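Local coordinates for protein DNA-(apurinic or apyrimidinic site) lyase (Xenopus laevis, PDB 6WCD) that repairs damaged DNA as a magnesium-dependent 3'-5' exonuclease and weak apurinic/apyrimidinic endonuclease, here seen as its catalytic domain, at residues A[78-83]-A[121-126]; A[134-139]-A[177-182]; A[253-258]-A[299-304]. One frame throughout, in Å; residues are numbered along the deposited sequence.

Contact 1 (A[78-83]-A[121-126]); sequences PQAAEE and LTQHRI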
ATOM      1  N   PRO A  78     -15.560   2.602  -0.964  1.00 13.48           N
ATOM      2  CA  PRO A  78     -15.433   2.003   0.354  1.00 13.29           C
ATOM      3  C   PRO A  78     -16.491   2.464   1.332  1.00 14.56           C
ATOM      4  O   PRO A  78     -16.963   3.611   1.307  1.00 15.83           O
ATOM      5  CB  PRO A  78     -14.029   2.423   0.807  1.00 14.60           C
ATOM      6  CG  PRO A  78     -13.763   3.676   0.084  1.00 14.67           C
ATOM      7  CD  PRO A  78     -14.421   3.528  -1.245  1.00 15.55           C
ATOM      8  N   GLN A  79     -16.833   1.557   2.247  1.00 16.94           N
ATOM      9  CA  GLN A  79     -17.737   1.902   3.328  1.00 17.84           C
ATOM     10  C   GLN A  79     -17.058   2.744   4.386  1.00 18.47           C
ATOM     11  O   GLN A  79     -17.739   3.489   5.110  1.00 20.87           O
ATOM     12  CB  GLN A  79     -18.319   0.620   3.951  1.00 21.44           C
ATOM     13  CG  GLN A  79     -19.442  -0.060   3.129  1.00 28.93           C
ATOM     14  CD  GLN A  79     -19.011  -0.762   1.847  1.00 37.57           C
ATOM     15  OE1 GLN A  79     -17.845  -1.091   1.651  1.00 32.56           O
ATOM     16  NE2 GLN A  79     -19.984  -1.028   0.970  1.00 31.00           N
ATOM     17  N   ALA A  80     -15.738   2.667   4.492  1.00 15.08           N
ATOM     18  CA  ALA A  80     -14.992   3.393   5.488  1.00 17.13           C
ATOM     19  C   ALA A  80     -13.592   3.637   4.950  1.00 14.37           C
ATOM     20  O   ALA A  80     -13.089   2.905   4.106  1.00 14.26           O
ATOM     21  CB  ALA A  80     -14.918   2.634   6.810  1.00 17.77           C
ATOM     22  N   ALA A  81     -12.941   4.665   5.478  1.00 14.55           N
ATOM     23  CA  ALA A  81     -11.587   4.995   5.055  1.00 14.05           C
ATOM     24  C   ALA A  81     -10.920   5.833   6.135  1.00 16.08           C
ATOM     25  O   ALA A  81     -11.572   6.652   6.786  1.00 19.21           O
ATOM     26  CB  ALA A  81     -11.558   5.766   3.724  1.00 17.45           C
ATOM     27  N   GLU A  82      -9.634   5.622   6.325  1.00 13.88           N
ATOM     28  CA  GLU A  82      -8.902   6.270   7.405  1.00 12.14           C
ATOM     29  C   GLU A  82      -7.448   6.444   7.054  1.00 12.63           C
ATOM     30  O   GLU A  82      -6.851   5.532   6.482  1.00 14.72           O
ATOM     31  CB  GLU A  82      -9.059   5.421   8.677  1.00 18.64           C
ATOM     32  CG  GLU A  82      -8.552   6.058   9.936  1.00 19.29           C
ATOM     33  CD  GLU A  82      -8.829   5.221  11.212  1.00 23.29           C
ATOM     34  OE1 GLU A  82      -9.629   4.278  11.169  1.00 22.73           O
ATOM     35  OE2 GLU A  82      -8.239   5.544  12.253  1.00 25.47           O
ATOM     36  N   GLU A  83      -6.836   7.572   7.452  1.00 13.88           N
ATOM     37  CA  GLU A  83      -5.424   7.821   7.276  1.00 14.17           C
ATOM     38  C   GLU A  83      -4.644   7.222   8.450  1.00 14.98           C
ATOM     39  O   GLU A  83      -5.076   7.311   9.612  1.00 18.19           O
ATOM     40  CB  GLU A  83      -5.166   9.336   7.295  1.00 20.53           C
ATOM     41  CG  GLU A  83      -5.056  10.090   6.074  1.00 46.90           C
ATOM     42  CD  GLU A  83      -4.472  11.469   6.438  1.00 44.53           C
ATOM     43  OE1 GLU A  83      -3.240  11.645   6.319  1.00 28.48           O
ATOM     44  OE2 GLU A  83      -5.241  12.329   6.922  1.00 40.38           O
ATOM     45  N   LEU A 121      -6.017   3.477   4.729  1.00 10.88           N
ATOM     46  CA  LEU A 121      -6.849   2.272   4.851  1.00 10.86           C
ATOM     47  C   LEU A 121      -8.210   2.520   4.238  1.00 13.40           C
ATOM     48  O   LEU A 121      -8.850   3.545   4.507  1.00 13.70           O
ATOM     49  CB  LEU A 121      -7.059   1.846   6.303  1.00 12.83           C
ATOM     50  CG  LEU A 121      -5.810   1.250   6.960  1.00 17.87           C
ATOM     51  CD1 LEU A 121      -4.726   2.245   7.193  1.00 23.27           C
ATOM     52  CD2 LEU A 121      -6.226   0.554   8.263  1.00 21.62           C
ATOM     53  N   THR A 122      -8.669   1.562   3.413  1.00 12.99           N
ATOM     54  CA  THR A 122     -10.023   1.618   2.859  1.00 11.49           C
ATOM     55  C   THR A 122     -10.690   0.278   3.149  1.00 13.23           C
ATOM     56  O   THR A 122     -10.027  -0.760   3.142  1.00 14.08           O
ATOM     57  CB  THR A 122     -10.028   1.950   1.356  1.00 11.62           C
ATOM     58  OG1 THR A 122      -9.221   1.055   0.609  1.00 14.30           O
ATOM     59  CG2 THR A 122      -9.553   3.381   1.036  1.00 13.52           C
ATOM     60  N   GLN A 123     -11.979   0.318   3.466  1.00 12.57           N
ATOM     61  CA  GLN A 123     -12.697  -0.894   3.819  1.00 13.84           C
ATOM     62  C   GLN A 123     -13.852  -1.071   2.857  1.00 14.02           C
ATOM     63  O   GLN A 123     -14.641  -0.153   2.655  1.00 15.37           O
ATOM     64  CB  GLN A 123     -13.161  -0.804   5.270  1.00 17.52           C
ATOM     65  CG  GLN A 123     -13.722  -2.041   5.840  1.00 27.54           C
ATOM     66  CD  GLN A 123     -13.863  -1.894   7.343  1.00 35.69           C
ATOM     67  OE1 GLN A 123     -14.862  -1.356   7.822  1.00 39.01           O
ATOM     68  NE2 GLN A 123     -12.853  -2.331   8.087  1.00 20.72           N
ATOM     69  N   HIS A 124     -13.946  -2.280   2.290  1.00 14.61           N
ATOM     70  CA  HIS A 124     -14.807  -2.605   1.166  1.00 15.84           C
ATOM     71  C   HIS A 124     -15.643  -3.818   1.540  1.00 18.18           C
ATOM     72  O   HIS A 124     -15.106  -4.828   2.000  1.00 22.54           O
ATOM     73  CB  HIS A 124     -13.948  -2.940  -0.065  1.00 15.25           C
ATOM     74  CG  HIS A 124     -12.929  -1.889  -0.395  1.00 14.61           C
ATOM     75  ND1 HIS A 124     -13.155  -0.886  -1.306  1.00 15.57           N
ATOM     76  CD2 HIS A 124     -11.699  -1.655   0.125  1.00 13.80           C
ATOM     77  CE1 HIS A 124     -12.102  -0.078  -1.328  1.00 14.16           C
ATOM     78  NE2 HIS A 124     -11.205  -0.523  -0.485  1.00 14.89           N
ATOM     79  N   ARG A 125     -16.923  -3.799   1.246  1.00 15.42           N
ATOM     80  CA  ARG A 125     -17.680  -5.040   1.394  1.00 15.84           C
ATOM     81  C   ARG A 125     -17.498  -5.875   0.129  1.00 17.00           C
ATOM     82  O   ARG A 125     -17.444  -5.341  -0.988  1.00 16.27           O
ATOM     83  CB  ARG A 125     -19.143  -4.738   1.618  1.00 20.24           C
ATOM     84  CG  ARG A 125     -19.418  -4.071   2.964  1.00 26.55           C
ATOM     85  CD  ARG A 125     -19.163  -5.025   4.175  1.00 34.12           C
ATOM     86  NE  ARG A 125     -20.392  -5.715   4.592  1.00 55.29           N
ATOM     87  CZ  ARG A 125     -20.471  -6.665   5.526  1.00 56.61           C
ATOM     88  NH1 ARG A 125     -21.647  -7.196   5.825  1.00 77.87           N
ATOM     89  NH2 ARG A 125     -19.397  -7.102   6.161  1.00 41.74           N
ATOM     90  N   ILE A 126     -17.403  -7.188   0.312  1.00 15.81           N
ATOM     91  CA  ILE A 126     -17.173  -8.102  -0.807  1.00 14.95           C
ATOM     92  C   ILE A 126     -18.096  -9.296  -0.597  1.00 16.02           C
ATOM     93  O   ILE A 126     -18.521  -9.612   0.518  1.00 17.61           O
ATOM     94  CB  ILE A 126     -15.705  -8.578  -0.951  1.00 15.34           C
ATOM     95  CG1 ILE A 126     -15.225  -9.305   0.323  1.00 21.24           C
ATOM     96  CG2 ILE A 126     -14.804  -7.433  -1.372  1.00 16.60           C
ATOM     97  CD1 ILE A 126     -13.939 -10.096   0.138  1.00 25.19           C
TER
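A classic beta bulge sets Q79 and A80 against the single residue Q123 where 78-83 begins its antiparallel pairing with 121-126. Q79 N donates to Q123 O at 2.8 Å, and A80 O accepts from Q123 N at 2.9 Å. Beyond the bulge A81 and T122 form a non-hydrogen-bonded pair, then E82 and L121 a hydrogen-bonded one closed by two backbone bonds. The Q79 side chain carries the pairing one residue further. Its bend at chi2 (72°) turns CD toward R125, and R125 N donates to Q79 OE1 at 2.9 Å, arriving from above the carbonyl plane of the side-chain amide. R125 CG lies 3.5 Å from Q79 CD, the two side chains crossing at about a right angle. Both polar ends have partners beyond the pair: Q79 NE2 bonds I312 O and R125 NE forms a salt bridge with E133.

These two strands belong to one of the two sheets of the DNase I-like sandwich. A81 and T122 point, with P78 and H124 packed beside them, to strands 53-57 and 68-72 of the other sheet. There P78 CB sits over a face of the H124 imidazole, 4.2 Å from its centroid, in a CH-pi contact. The ring is gripped at both nitrogens: H124 NE2 shares a hydrogen bond of 2.8 Å with T122 OG1, and ND1 bonds T76 O. A80, E82, L121 and Q123 line the reverse face. Q123, its chain extended, passes A80 with CB 4.2 Å from A80 CB and sends NE2 on to T137 OG1. The buried E82 carboxylate is satisfied by Y99 OH and by the backbone N-H groups of V96 and G97; E82 and E83 open the proposed Claspin-like CKB motif.

Contact 2 (A[134-139]-A[177-182]); sequences ETLTVI and HVIILG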
ATOM      1  N   GLU A 134     -18.688 -10.139   3.324  1.00 17.87           N
ATOM      2  CA  GLU A 134     -17.586  -9.982   4.261  1.00 17.58           C
ATOM      3  C   GLU A 134     -16.968  -8.622   4.041  1.00 16.74           C
ATOM      4  O   GLU A 134     -17.190  -7.935   3.052  1.00 17.05           O
ATOM      5  CB  GLU A 134     -16.507 -11.055   4.051  1.00 19.03           C
ATOM      6  CG  GLU A 134     -17.068 -12.452   4.304  1.00 36.56           C
ATOM      7  CD  GLU A 134     -16.022 -13.444   4.749  1.00 64.69           C
ATOM      8  OE1 GLU A 134     -15.400 -14.075   3.871  1.00 64.51           O
ATOM      9  OE2 GLU A 134     -15.828 -13.589   5.977  1.00 74.73           O
ATOM     10  N   THR A 135     -16.133  -8.199   4.991  1.00 17.42           N
ATOM     11  CA  THR A 135     -15.379  -6.971   4.867  0.58 17.92           C
ATOM     12  C   THR A 135     -13.973  -7.281   4.384  1.00 16.46           C
ATOM     13  O   THR A 135     -13.371  -8.283   4.816  1.00 17.19           O
ATOM     14  CB  THR A 135     -15.334  -6.263   6.227  0.58 19.65           C
ATOM     15  OG1 THR A 135     -16.673  -5.995   6.653  0.58 24.08           O
ATOM     16  CG2 THR A 135     -14.541  -4.988   6.152  0.58 18.29           C
ATOM     17  N   LEU A 136     -13.450  -6.440   3.498  1.00 14.82           N
ATOM     18  CA  LEU A 136     -12.048  -6.474   3.074  1.00 14.25           C
ATOM     19  C   LEU A 136     -11.439  -5.122   3.382  1.00 15.54           C
ATOM     20  O   LEU A 136     -11.903  -4.090   2.872  1.00 14.91           O
ATOM     21  CB  LEU A 136     -11.960  -6.741   1.595  1.00 14.85           C
ATOM     22  CG  LEU A 136     -10.600  -6.610   0.980  1.00 17.48           C
ATOM     23  CD1 LEU A 136      -9.662  -7.684   1.502  1.00 18.54           C
ATOM     24  CD2 LEU A 136     -10.672  -6.732  -0.553  1.00 20.95           C
ATOM     25  N   THR A 137     -10.403  -5.114   4.217  1.00 12.26           N
ATOM     26  CA  THR A 137      -9.689  -3.888   4.502  1.00 12.33           C
ATOM     27  C   THR A 137      -8.380  -3.883   3.744  1.00 10.85           C
ATOM     28  O   THR A 137      -7.602  -4.837   3.843  1.00 13.65           O
ATOM     29  CB  THR A 137      -9.444  -3.739   6.000  1.00 13.41           C
ATOM     30  OG1 THR A 137     -10.689  -3.741   6.693  1.00 16.14           O
ATOM     31  CG2 THR A 137      -8.799  -2.392   6.307  1.00 15.16           C
ATOM     32  N   VAL A 138      -8.131  -2.822   2.970  1.00 11.26           N
ATOM     33  CA  VAL A 138      -6.934  -2.613   2.183  1.00 10.80           C
ATOM     34  C   VAL A 138      -6.059  -1.586   2.883  1.00 11.48           C
ATOM     35  O   VAL A 138      -6.487  -0.441   3.116  1.00 12.59           O
ATOM     36  CB  VAL A 138      -7.322  -2.149   0.766  1.00 12.87           C
ATOM     37  CG1 VAL A 138      -6.114  -1.817  -0.024  1.00 15.47           C
ATOM     38  CG2 VAL A 138      -8.163  -3.187   0.074  1.00 13.74           C
ATOM     39  N   ILE A 139      -4.843  -1.990   3.257  1.00 11.17           N
ATOM     40  CA  ILE A 139      -3.900  -1.147   3.945  1.00 11.67           C
ATOM     41  C   ILE A 139      -2.780  -0.845   2.977  1.00 11.76           C
ATOM     42  O   ILE A 139      -1.997  -1.736   2.665  1.00 12.34           O
ATOM     43  CB  ILE A 139      -3.353  -1.849   5.179  1.00 12.02           C
ATOM     44  CG1 ILE A 139      -4.500  -2.363   6.050  1.00 12.00           C
ATOM     45  CG2 ILE A 139      -2.449  -0.912   5.971  1.00 13.72           C
ATOM     46  CD1 ILE A 139      -4.048  -3.065   7.358  1.00 15.93           C
ATOM     47  N   HIS A 177     -11.373  -9.853   6.131  1.00 18.01           N
ATOM     48  CA  HIS A 177     -10.125 -10.065   5.416  1.00 15.62           C
ATOM     49  C   HIS A 177      -9.324  -8.775   5.353  1.00 15.91           C
ATOM     50  O   HIS A 177      -9.870  -7.667   5.444  1.00 15.09           O
ATOM     51  CB  HIS A 177     -10.393 -10.544   4.008  1.00 14.41           C
ATOM     52  CG  HIS A 177     -11.179 -11.811   3.961  1.00 16.89           C
ATOM     53  ND1 HIS A 177     -10.640 -13.025   4.311  1.00 18.35           N
ATOM     54  CD2 HIS A 177     -12.476 -12.039   3.646  1.00 21.28           C
ATOM     55  CE1 HIS A 177     -11.569 -13.961   4.206  1.00 25.03           C
ATOM     56  NE2 HIS A 177     -12.699 -13.388   3.802  1.00 23.11           N
ATOM     57  N   VAL A 178      -8.017  -8.945   5.186  1.00 12.81           N
ATOM     58  CA  VAL A 178      -7.065  -7.834   5.146  1.00 12.13           C
ATOM     59  C   VAL A 178      -6.045  -8.050   4.037  1.00 11.94           C
ATOM     60  O   VAL A 178      -5.436  -9.118   3.934  1.00 13.35           O
ATOM     61  CB  VAL A 178      -6.332  -7.611   6.491  1.00 14.74           C
ATOM     62  CG1 VAL A 178      -5.278  -6.487   6.390  1.00 16.14           C
ATOM     63  CG2 VAL A 178      -7.322  -7.323   7.596  1.00 17.65           C
ATOM     64  N   ILE A 179      -5.842  -7.016   3.218  1.00 12.56           N
ATOM     65  CA  ILE A 179      -4.722  -6.953   2.286  1.00 14.08           C
ATOM     66  C   ILE A 179      -3.809  -5.830   2.731  1.00 15.36           C
ATOM     67  O   ILE A 179      -4.285  -4.739   3.053  1.00 14.76           O
ATOM     68  CB  ILE A 179      -5.194  -6.716   0.848  1.00 13.86           C
ATOM     69  CG1 ILE A 179      -5.775  -7.957   0.266  1.00 14.82           C
ATOM     70  CG2 ILE A 179      -4.031  -6.199  -0.014  1.00 16.49           C
ATOM     71  CD1 ILE A 179      -6.488  -7.722  -1.103  1.00 19.22           C
ATOM     72  N   ILE A 180      -2.521  -6.102   2.798  1.00 12.74           N
ATOM     73  CA  ILE A 180      -1.482  -5.091   3.012  1.00 12.93           C
ATOM     74  C   ILE A 180      -0.727  -5.021   1.708  1.00 13.54           C
ATOM     75  O   ILE A 180      -0.170  -6.038   1.262  1.00 16.13           O
ATOM     76  CB  ILE A 180      -0.537  -5.419   4.152  1.00 14.41           C
ATOM     77  CG1 ILE A 180      -1.273  -5.591   5.468  1.00 17.88           C
ATOM     78  CG2 ILE A 180       0.506  -4.261   4.268  1.00 15.94           C
ATOM     79  CD1 ILE A 180      -0.461  -6.268   6.511  1.00 28.08           C
ATOM     80  N   LEU A 181      -0.682  -3.860   1.073  1.00 12.16           N
ATOM     81  CA  LEU A 181       0.083  -3.740  -0.143  1.00 12.94           C
ATOM     82  C   LEU A 181       0.897  -2.489  -0.174  1.00 12.52           C
ATOM     83  O   LEU A 181       0.591  -1.504   0.516  1.00 13.48           O
ATOM     84  CB  LEU A 181      -0.818  -3.842  -1.336  1.00 14.98           C
ATOM     85  CG  LEU A 181      -1.779  -2.712  -1.624  1.00 14.35           C
ATOM     86  CD1 LEU A 181      -2.711  -3.173  -2.735  1.00 17.02           C
ATOM     87  CD2 LEU A 181      -2.638  -2.317  -0.532  1.00 20.04           C
ATOM     88  N   GLY A 182       1.972  -2.544  -0.908  1.00 12.50           N
ATOM     89  CA  GLY A 182       2.761  -1.354  -1.103  1.00 13.90           C
ATOM     90  C   GLY A 182       4.216  -1.662  -1.011  1.00 12.96           C
ATOM     91  O   GLY A 182       4.653  -2.782  -1.265  1.00 13.32           O
TER
HETATM   92  O   HOH W   1     -11.503  -6.342   7.171  1.00 18.01           O
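H177 and E134 meet at the start of this parallel strand pair, H177 NE2 donating to E134 OE1 at 2.8 Å. The oxygen lies close to the plane of the imidazole, while NE2 meets it from above the carboxylate plane; ring and carboxylate are turned 85° apart. L136 crosses the histidine at about a right angle, its CD1 packed 3.9 Å from H177 CB and 4.1 Å from I179 CG1. Further along the same face V138 CG1 touches L181 CD2 at 3.5 Å. L181 CG stands between its backbone N and carbonyl carbon (chi1 70°), and its CD2 lies 3.3 Å from I139 O. On the reverse face I139 CD1 lies 3.8 Å from V178 CG1. A water spans H177 O, which T137 N also bonds, and T137 OG1, which also takes a bond from Q123 NE2 of the neighbouring strand.

Strands 133-142 and 177-181 are the two parallel strands of a beta-alpha-beta unit, and five backbone bonds, from H177 N–T135 O to L181 N–I139 O, zip them together. Their connecting helix, 152-173, covers T137, I139, V178 and I180 with I171 and A168. L281 of helix 279-285 packs against L136, H177 and I179, whereas V138 and L181 rest on I3 in the facing sheet.

A second shell fixes the polar end: N128 ND2 also bonds E134 OE1, and N278 ND2 bonds H177 ND1, consistent with a neutral ring protonated at NE2. At the other end the chain turns a corner at G182, directly before the catalytic D183.

Contact 3 (A[253-258]-A[299-304]); sequences AFTCWC and DHCPVK
C256 lies over one face of the H300 imidazole, its sulfur 3.5 Å above the plane and displaced toward the rim. SG stands anti to the backbone N (chi1 -178°), which carries it past the ring centre to within 3.5 Å of H300 NE2, while C256 CB covers the same face nearer ND1. This is a sulfur-aromatic contact with a CH-pi contact beside it. The second cysteine meets its aromatic partner differently: C301 SG approaches W257 at the edge of the indole, 3.7 Å from CH2 and near the ring plane. T255 crosses V303 obliquely, methyl to methyl, with T255 CG2 3.7 Å from V303 CG1.

The backbones hold these side chains in register through a single bridge between C256 and H300. C301 N donates to T255 O at 2.9 Å, and W257 N donates to D299 O in a longer but straight bond of 3.2 Å. On its far side 253-258 joins strand 269-278 through a classic beta bulge, in which T255 and C256 both face T270.

D273, thought by similarity to matter for catalysis, ties the two segments together, its OD2 accepting from T255 OG1 and bonding H300 ND1, so a carboxylate as well as C256 positions the imidazole. N9 and E34 form the metal site here; the D299 side chain, magnesium-binding by experiment, stands about 4 Å from the ion. H300, the predicted proton acceptor, packs beside D183. The H300–D273 pair next to the metal site is the hallmark of the AP/ExoA nuclease active site.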
ATOM      1  N   ALA A 253      12.266 -11.667 -10.508  1.00 20.41           N
ATOM      2  CA  ALA A 253      10.976 -11.039 -10.493  1.00 21.48           C
ATOM      3  C   ALA A 253      11.087  -9.789  -9.626  1.00 22.81           C
ATOM      4  O   ALA A 253      10.548  -9.723  -8.529  1.00 30.89           O
ATOM      5  CB  ALA A 253       9.935 -11.973  -9.918  1.00 23.36           C
ATOM      6  N   PHE A 254      11.745  -8.776 -10.162  1.00 16.70           N
ATOM      7  CA  PHE A 254      11.997  -7.576  -9.391  1.00 14.73           C
ATOM      8  C   PHE A 254      10.974  -6.474  -9.666  1.00 15.39           C
ATOM      9  O   PHE A 254      10.266  -6.497 -10.685  1.00 15.52           O
ATOM     10  CB  PHE A 254      13.399  -7.052  -9.667  1.00 16.29           C
ATOM     11  CG  PHE A 254      14.489  -8.112  -9.469  1.00 19.44           C
ATOM     12  CD1 PHE A 254      14.402  -9.036  -8.434  1.00 17.89           C
ATOM     13  CD2 PHE A 254      15.552  -8.159 -10.327  1.00 22.21           C
ATOM     14  CE1 PHE A 254      15.388 -10.006  -8.255  1.00 17.35           C
ATOM     15  CE2 PHE A 254      16.556  -9.115 -10.152  1.00 21.08           C
ATOM     16  CZ  PHE A 254      16.461 -10.027  -9.101  1.00 21.01           C
ATOM     17  N   THR A 255      10.838  -5.552  -8.711  1.00 13.07           N
ATOM     18  CA  THR A 255       9.895  -4.450  -8.820  1.00 11.84           C
ATOM     19  C   THR A 255      10.544  -3.082  -8.732  1.00 12.98           C
ATOM     20  O   THR A 255       9.845  -2.059  -8.849  1.00 14.05           O
ATOM     21  CB  THR A 255       8.809  -4.547  -7.765  1.00 14.03           C
ATOM     22  OG1 THR A 255       9.350  -4.426  -6.439  1.00 14.13           O
ATOM     23  CG2 THR A 255       8.051  -5.833  -7.901  1.00 15.38           C
ATOM     24  N   CYS A 256      11.855  -3.021  -8.463  1.00 12.74           N
ATOM     25  CA  CYS A 256      12.530  -1.769  -8.189  1.00 14.10           C
ATOM     26  C   CYS A 256      13.931  -1.835  -8.724  1.00 15.59           C
ATOM     27  O   CYS A 256      14.663  -2.804  -8.426  1.00 16.39           O
ATOM     28  CB  CYS A 256      12.532  -1.476  -6.696  1.00 14.22           C
ATOM     29  SG  CYS A 256      13.329   0.134  -6.260  1.00 19.60           S
ATOM     30  N   TRP A 257      14.345  -0.769  -9.450  1.00 15.24           N
ATOM     31  CA  TRP A 257      15.676  -0.620 -10.028  1.00 16.95           C
ATOM     32  C   TRP A 257      16.074   0.841  -9.838  1.00 26.96           C
ATOM     33  O   TRP A 257      15.277   1.758 -10.145  1.00 22.02           O
ATOM     34  CB  TRP A 257      15.707  -0.952 -11.523  1.00 17.75           C
ATOM     35  CG  TRP A 257      15.088  -2.273 -11.925  1.00 14.57           C
ATOM     36  CD1 TRP A 257      15.721  -3.419 -12.172  1.00 18.18           C
ATOM     37  CD2 TRP A 257      13.681  -2.533 -12.096  1.00 14.16           C
ATOM     38  NE1 TRP A 257      14.824  -4.408 -12.511  1.00 18.23           N
ATOM     39  CE2 TRP A 257      13.551  -3.874 -12.447  1.00 17.09           C
ATOM     40  CE3 TRP A 257      12.543  -1.742 -11.981  1.00 16.45           C
ATOM     41  CZ2 TRP A 257      12.351  -4.454 -12.705  1.00 19.65           C
ATOM     42  CZ3 TRP A 257      11.303  -2.342 -12.253  1.00 19.03           C
ATOM     43  CH2 TRP A 257      11.222  -3.661 -12.571  1.00 18.37           C
ATOM     44  N   CYS A 258      17.314   1.088  -9.462  1.00 26.24           N
ATOM     45  CA  CYS A 258      17.687   2.471  -9.262  1.00 27.10           C
ATOM     46  C   CYS A 258      17.673   3.261 -10.563  1.00 30.56           C
ATOM     47  O   CYS A 258      17.908   2.743 -11.623  1.00 27.61           O
ATOM     48  CB  CYS A 258      19.016   2.598  -8.541  1.00 30.00           C
ATOM     49  SG  CYS A 258      20.414   1.968  -9.505  1.00 30.00           S
ATOM     50  N   ASP A 299      10.643   4.452 -10.896  1.00 14.41           N
ATOM     51  CA  ASP A 299      11.763   3.583 -10.631  1.00 13.56           C
ATOM     52  C   ASP A 299      11.290   2.199 -10.122  1.00 16.01           C
ATOM     53  O   ASP A 299      12.037   1.323  -9.983  1.00 16.19           O
ATOM     54  CB  ASP A 299      12.853   4.223  -9.749  1.00 15.99           C
ATOM     55  CG  ASP A 299      12.352   4.752  -8.412  1.00 18.53           C
ATOM     56  OD1 ASP A 299      11.178   4.807  -8.157  1.00 15.63           O
ATOM     57  OD2 ASP A 299      13.241   5.114  -7.642  1.00 19.86           O
ATOM     58  N   HIS A 300      10.010   2.077  -9.790  1.00 13.28           N
ATOM     59  CA  HIS A 300       9.404   0.797  -9.487  1.00 12.58           C
ATOM     60  C   HIS A 300       8.425   0.462 -10.603  1.00 13.11           C
ATOM     61  O   HIS A 300       7.908   1.382 -11.276  1.00 12.83           O
ATOM     62  CB  HIS A 300       8.593   0.801  -8.185  1.00 11.80           C
ATOM     63  CG  HIS A 300       9.369   1.132  -6.954  1.00 13.67           C
ATOM     64  ND1 HIS A 300       9.327   0.312  -5.848  1.00 16.55           N
ATOM     65  CD2 HIS A 300      10.079   2.217  -6.594  1.00 16.22           C
ATOM     66  CE1 HIS A 300      10.029   0.861  -4.870  1.00 16.98           C
ATOM     67  NE2 HIS A 300      10.513   2.013  -5.291  1.00 15.00           N
ATOM     68  N   CYS A 301       8.090  -0.802 -10.724  1.00 12.03           N
ATOM     69  CA  CYS A 301       6.935  -1.181 -11.534  1.00 11.12           C
ATOM     70  C   CYS A 301       5.799  -1.653 -10.642  1.00 12.91           C
ATOM     71  O   CYS A 301       6.005  -1.976  -9.477  1.00 13.07           O
ATOM     72  CB  CYS A 301       7.276  -2.259 -12.559  1.00 13.92           C
ATOM     73  SG  CYS A 301       7.632  -3.869 -11.896  1.00 14.66           S
ATOM     74  N   PRO A 302       4.575  -1.690 -11.148  1.00 10.57           N
ATOM     75  CA  PRO A 302       3.456  -2.143 -10.332  1.00 11.78           C
ATOM     76  C   PRO A 302       3.453  -3.645 -10.086  1.00 11.20           C
ATOM     77  O   PRO A 302       4.089  -4.441 -10.796  1.00 13.20           O
ATOM     78  CB  PRO A 302       2.223  -1.787 -11.180  1.00 12.14           C
ATOM     79  CG  PRO A 302       2.722  -0.843 -12.214  1.00 11.45           C
ATOM     80  CD  PRO A 302       4.160  -1.254 -12.468  1.00 11.48           C
ATOM     81  N   VAL A 303       2.663  -4.018  -9.087  1.00 11.04           N
ATOM     82  CA  VAL A 303       2.240  -5.394  -8.846  1.00 10.36           C
ATOM     83  C   VAL A 303       0.708  -5.429  -8.863  1.00 11.04           C
ATOM     84  O   VAL A 303       0.042  -4.424  -8.607  1.00 10.41           O
ATOM     85  CB  VAL A 303       2.798  -5.954  -7.542  1.00 12.25           C
ATOM     86  CG1 VAL A 303       4.330  -5.967  -7.604  1.00 14.84           C
ATOM     87  CG2 VAL A 303       2.409  -5.108  -6.334  1.00 13.19           C
ATOM     88  N   LYS A 304       0.146  -6.568  -9.260  1.00 12.38           N
ATOM     89  CA  LYS A 304      -1.295  -6.654  -9.489  1.00 11.27           C
ATOM     90  C   LYS A 304      -1.815  -8.001  -9.028  1.00 11.23           C
ATOM     91  O   LYS A 304      -1.210  -9.041  -9.295  1.00 13.36           O
ATOM     92  CB  LYS A 304      -1.605  -6.425 -10.973  1.00 11.74           C
ATOM     93  CG  LYS A 304      -3.079  -6.405 -11.338  1.00 13.33           C
ATOM     94  CD  LYS A 304      -3.261  -5.890 -12.778  1.00 15.49           C
ATOM     95  CE  LYS A 304      -4.695  -5.831 -13.117  1.00 17.54           C
ATOM     96  NZ  LYS A 304      -4.764  -5.256 -14.515  1.00 19.26           N
TER

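In the fold
The three contacts follow one another along the chain, each closing before the next opens. Contacts 1 and 2 are neighbours, their centres 9 Å apart: strand 119-127 pairs with 133-142, so that 80-83, 119-127, 133-142 and 177-181 run side by side in one sheet of the DNase I-like sandwich. Strand 269-278 comes next, and 256-257 of contact 3 hangs on it. Contact 3 lies across the chain's centre, its own centre about 26 Å from that of contact 1 and 21 Å from that of contact 2. Its second segment leads into strand 303-307 of the other sheet. Strand 177-181 of contact 2 runs toward D183 at the active site, while contact 1 lies farther along the same sheet.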